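Local coordinates for dihydrodipicolinate synthase (Bacillus clausii KSM-K16, PDB 3E96), which acts as a dihydrodipicolinate synthase, a DapA-family lyase that probably condenses pyruvate with aspartate semialdehyde on the route to lysine, at the interface of chains A and B. Numbering follows the deposited sequence. Chains: chain A/B, Dihydrodipicolinate synthase.

Contact 1 and contact 2 are related by the two-fold axis between the chains, and the centres of their C-alpha atoms lie about 13 Å apart. Each uses Pro118 of one subunit against Asn55, Tyr60 and Lys145 of the other. Contact 1 adds the Ile116 pair, which meets near the axis, while contact 2 extends outward to Asn256 and Gln257 and a bridging water. Their centres lie about 8 Å (contact 1) and 7 Å (contact 2) from the predicted catalytic Tyr143 of chains A and B respectively, so the reciprocal loops probably tie dimerisation to the shape of both active sites.

Contact 1: the interface of chains A and B. Residues chain A 55, 60, 116, 145; chain B 116, 118.
The phenol ring of A:Tyr60 meets B:Ile116 on one face and B:Pro118 at an edge. The terminal methyl CD1 of B:Ile116 sits over that face, displaced towards the CG-CD1 side, and comes to 3.5 Å from CD1 of A:Tyr60. CG2 of A:Ile116 lies on the same side of the ring, beyond its rim near the hydroxyl, so isoleucines of both subunits flank that face. At the CD2 edge, the ring carbon CD of B:Pro118 stands 3.6 Å from CD2 of A:Tyr60. The tyrosine CG is anti to its carbonyl carbon (chi1 -67°), which carries the ring over to these partners. A second flat group, the side-chain amide of A:Asn55, receives the proline on its face: CG of B:Pro118 lies 3.7 Å from the amide nitrogen ND2 of A:Asn55. The proline thus presents its rim, not its flat side, to the amide. A:Lys145 runs out extended beyond its CG and brings its side-chain amino nitrogen NZ up from one flat side of the pyrrolidine, at its CB end, 3.7 Å from CB of B:Pro118. Nearer the two-fold axis the isoleucines cross at about a right angle, with CB of A:Ile116 3.9 Å from CB of B:Ile116. Both hold CG1 between the backbone N and the carbonyl carbon (chi1 43° in A:Ile116), while each CG2 turns towards the partner's carbonyl oxygen. Replacing A:Tyr60 with an alanine would probably leave the B:Ile116 methyl and the B:Pro118 rim without the ring they pack on, opening a gap and letting the isoleucine tip turn. The patch is a mainly apolar part of the dimer interface, hiding 201 Å² in all. It fits a loop of chain B against chain A near the predicted catalytic A:Tyr143, and may help to hold that side of the active site in shape.

Contact 2: the interface of chains A and B. Residues chain A 118; chain B 55, 60, 145, 256-257.
The loop following strand 109-112 of chain A crosses to chain B here and sets A:Pro118 among B:Asn55, B:Tyr60 and B:Lys145. CG of A:Pro118 lies over the face of the B:Asn55 amide, 3.5 Å from its nitrogen ND2 and 3.6 Å from the amide carbon CG of B:Asn55. The neighbouring carbon CD of A:Pro118 reaches the edge of the phenol ring, 3.7 Å from CD2 of B:Tyr60, with the two side chains at about a right angle. From one flat side of the proline, at its CB end, the side-chain amino nitrogen NZ of B:Lys145 stands 3.8 Å from CB of A:Pro118; the lysine CG sits between the backbone N and the carbonyl carbon (chi1 71°) and the chain then runs out extended. The proline is met at its rim by the amide and the phenol and from a flat side by the lysine, which would probably limit its sliding. Its backbone faces a different region: water 1 lies 3.0 Å from the carbonyl O of A:Pro118 and 3.0 Å from the carbonyl O of B:Asn256, linking two acceptors 4.1 Å apart. B:Gln257 lies beside this water bridge. In the barrel fold of this family, B:Lys145 directly follows strand 140-144, which carries the predicted catalytic B:Tyr143, and B:Asn55 precedes the predicted pyruvate-binding B:Thr56. B:Asn256 and B:Gln257 belong to the segment between helices 235-252 and 262-270.

Contact 1: the interface of chains A and B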
loop_
_atom_site.group_PDB
_atom_site.type_symbol
_atom_site.label_atom_id
_atom_site.label_comp_id
_atom_site.label_asym_id
_atom_site.label_seq_id
_atom_site.Cartn_x
_atom_site.Cartn_y
_atom_site.Cartn_z
ATOM N N ASN A 55 3.858 -11.158 4.287
ATOM C CA ASN A 55 3.218 -10.129 5.100
ATOM C C ASN A 55 3.418 -10.372 6.601
ATOM O O ASN A 55 3.530 -9.426 7.377
ATOM C CB ASN A 55 1.723 -10.029 4.757
ATOM C CG ASN A 55 1.447 -9.054 3.614
ATOM O OD1 ASN A 55 0.449 -9.177 2.906
ATOM N ND2 ASN A 55 2.329 -8.067 3.444
ATOM N N TYR A 60 6.775 -4.757 4.507
ATOM C CA TYR A 60 6.749 -3.316 4.306
ATOM C C TYR A 60 7.453 -2.465 5.370
ATOM O O TYR A 60 7.663 -1.267 5.171
ATOM C CB TYR A 60 5.301 -2.862 4.092
ATOM C CG TYR A 60 4.733 -3.386 2.783
ATOM C CD1 TYR A 60 5.294 -3.003 1.562
ATOM C CD2 TYR A 60 3.676 -4.295 2.764
ATOM C CE1 TYR A 60 4.819 -3.516 0.353
ATOM C CE2 TYR A 60 3.192 -4.819 1.556
ATOM C CZ TYR A 60 3.772 -4.426 0.356
ATOM O OH TYR A 60 3.324 -4.956 -0.835
ATOM N N ILE A 116 0.567 -2.134 -3.772
ATOM C CA ILE A 116 -0.033 -1.315 -2.733
ATOM C C ILE A 116 -0.465 0.076 -3.196
ATOM O O ILE A 116 -0.917 0.887 -2.388
ATOM C CB ILE A 116 0.910 -1.192 -1.492
ATOM C CG1 ILE A 116 2.360 -0.944 -1.922
ATOM C CG2 ILE A 116 0.846 -2.472 -0.674
ATOM C CD1 ILE A 116 2.590 0.348 -2.664
ATOM N N LYS A 145 -5.518 -10.280 -3.441
ATOM C CA LYS A 145 -6.394 -9.959 -2.319
ATOM C C LYS A 145 -7.339 -8.765 -2.421
ATOM O O LYS A 145 -7.994 -8.427 -1.434
ATOM C CB LYS A 145 -5.548 -9.786 -1.059
ATOM C CG LYS A 145 -4.710 -8.522 -1.043
ATOM C CD LYS A 145 -4.160 -8.299 0.361
ATOM C CE LYS A 145 -3.490 -6.952 0.505
ATOM N NZ LYS A 145 -2.995 -6.761 1.900
ATOM N N ILE B 116 1.609 2.162 3.929
ATOM C CA ILE B 116 0.846 1.185 3.162
ATOM C C ILE B 116 0.853 -0.230 3.733
ATOM O O ILE B 116 0.332 -1.153 3.109
ATOM C CB ILE B 116 1.300 1.138 1.669
ATOM C CG1 ILE B 116 2.829 1.148 1.559
ATOM C CG2 ILE B 116 0.708 2.324 0.916
ATOM C CD1 ILE B 116 3.506 -0.099 2.090
ATOM N N PRO B 118 -0.193 -3.547 5.411
ATOM C CA PRO B 118 -1.545 -4.093 5.565
ATOM C C PRO B 118 -1.999 -4.132 7.023
ATOM O O PRO B 118 -3.197 -4.178 7.312
ATOM C CB PRO B 118 -1.428 -5.491 4.963
ATOM C CG PRO B 118 0.005 -5.845 5.199
ATOM C CD PRO B 118 0.716 -4.561 4.851
#

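Contact 2: the interface of chains A and B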
loop_
_atom_site.group_PDB
_atom_site.type_symbol
_atom_site.label_atom_id
_atom_site.label_comp_id
_atom_site.label_asym_id
_atom_site.label_seq_id
_atom_site.Cartn_x
_atom_site.Cartn_y
_atom_site.Cartn_z
ATOM N N PRO A 118 -2.554 3.160 -4.365
ATOM C CA PRO A 118 -3.943 3.487 -4.025
ATOM C C PRO A 118 -4.863 3.388 -5.240
ATOM O O PRO A 118 -6.076 3.241 -5.092
ATOM C CB PRO A 118 -3.847 4.918 -3.496
ATOM C CG PRO A 118 -2.658 5.470 -4.245
ATOM C CD PRO A 118 -1.677 4.328 -4.164
ATOM N N ASN B 55 0.438 11.183 -4.575
ATOM C CA ASN B 55 -0.195 10.023 -5.183
ATOM C C ASN B 55 -0.644 10.277 -6.615
ATOM O O ASN B 55 -0.696 9.351 -7.417
ATOM C CB ASN B 55 -1.342 9.523 -4.306
ATOM C CG ASN B 55 -0.870 8.501 -3.280
ATOM O OD1 ASN B 55 -1.330 8.488 -2.142
ATOM N ND2 ASN B 55 0.059 7.630 -3.688
ATOM N N TYR B 60 4.057 5.447 -5.842
ATOM C CA TYR B 60 4.338 4.029 -5.658
ATOM C C TYR B 60 4.749 3.272 -6.914
ATOM O O TYR B 60 5.197 2.127 -6.833
ATOM C CB TYR B 60 3.146 3.356 -4.981
ATOM C CG TYR B 60 2.981 3.834 -3.555
ATOM C CD1 TYR B 60 3.973 3.593 -2.607
ATOM C CD2 TYR B 60 1.856 4.558 -3.162
ATOM C CE1 TYR B 60 3.855 4.060 -1.303
ATOM C CE2 TYR B 60 1.726 5.033 -1.855
ATOM C CZ TYR B 60 2.734 4.776 -0.932
ATOM O OH TYR B 60 2.612 5.226 0.362
ATOM N N LYS B 145 -5.504 9.120 6.034
ATOM C CA LYS B 145 -6.653 8.642 5.271
ATOM C C LYS B 145 -7.319 7.329 5.666
ATOM O O LYS B 145 -8.241 6.891 4.980
ATOM C CB LYS B 145 -6.271 8.548 3.794
ATOM C CG LYS B 145 -5.297 7.422 3.480
ATOM C CD LYS B 145 -5.140 7.281 1.974
ATOM C CE LYS B 145 -4.359 6.044 1.596
ATOM N NZ LYS B 145 -4.333 5.879 0.109
ATOM N N ASN B 256 -13.115 2.428 -7.470
ATOM C CA ASN B 256 -12.434 2.643 -6.200
ATOM C C ASN B 256 -11.174 3.492 -6.390
ATOM O O ASN B 256 -10.116 3.176 -5.844
ATOM C CB ASN B 256 -12.055 1.293 -5.572
ATOM C CG ASN B 256 -11.624 1.423 -4.122
ATOM O OD1 ASN B 256 -10.956 0.540 -3.577
ATOM N ND2 ASN B 256 -12.009 2.520 -3.485
ATOM N N GLN B 257 -11.296 4.559 -7.180
ATOM C CA GLN B 257 -10.194 5.481 -7.450
ATOM C C GLN B 257 -9.167 4.970 -8.458
ATOM O O GLN B 257 -8.147 5.615 -8.678
ATOM C CB GLN B 257 -9.476 5.852 -6.147
ATOM C CG GLN B 257 -10.319 6.663 -5.178
ATOM C CD GLN B 257 -10.209 8.153 -5.418
ATOM O OE1 GLN B 257 -10.504 8.650 -6.512
ATOM N NE2 GLN B 257 -9.773 8.881 -4.394
HETATM O O HOH W 1 -7.811 1.532 -6.881
#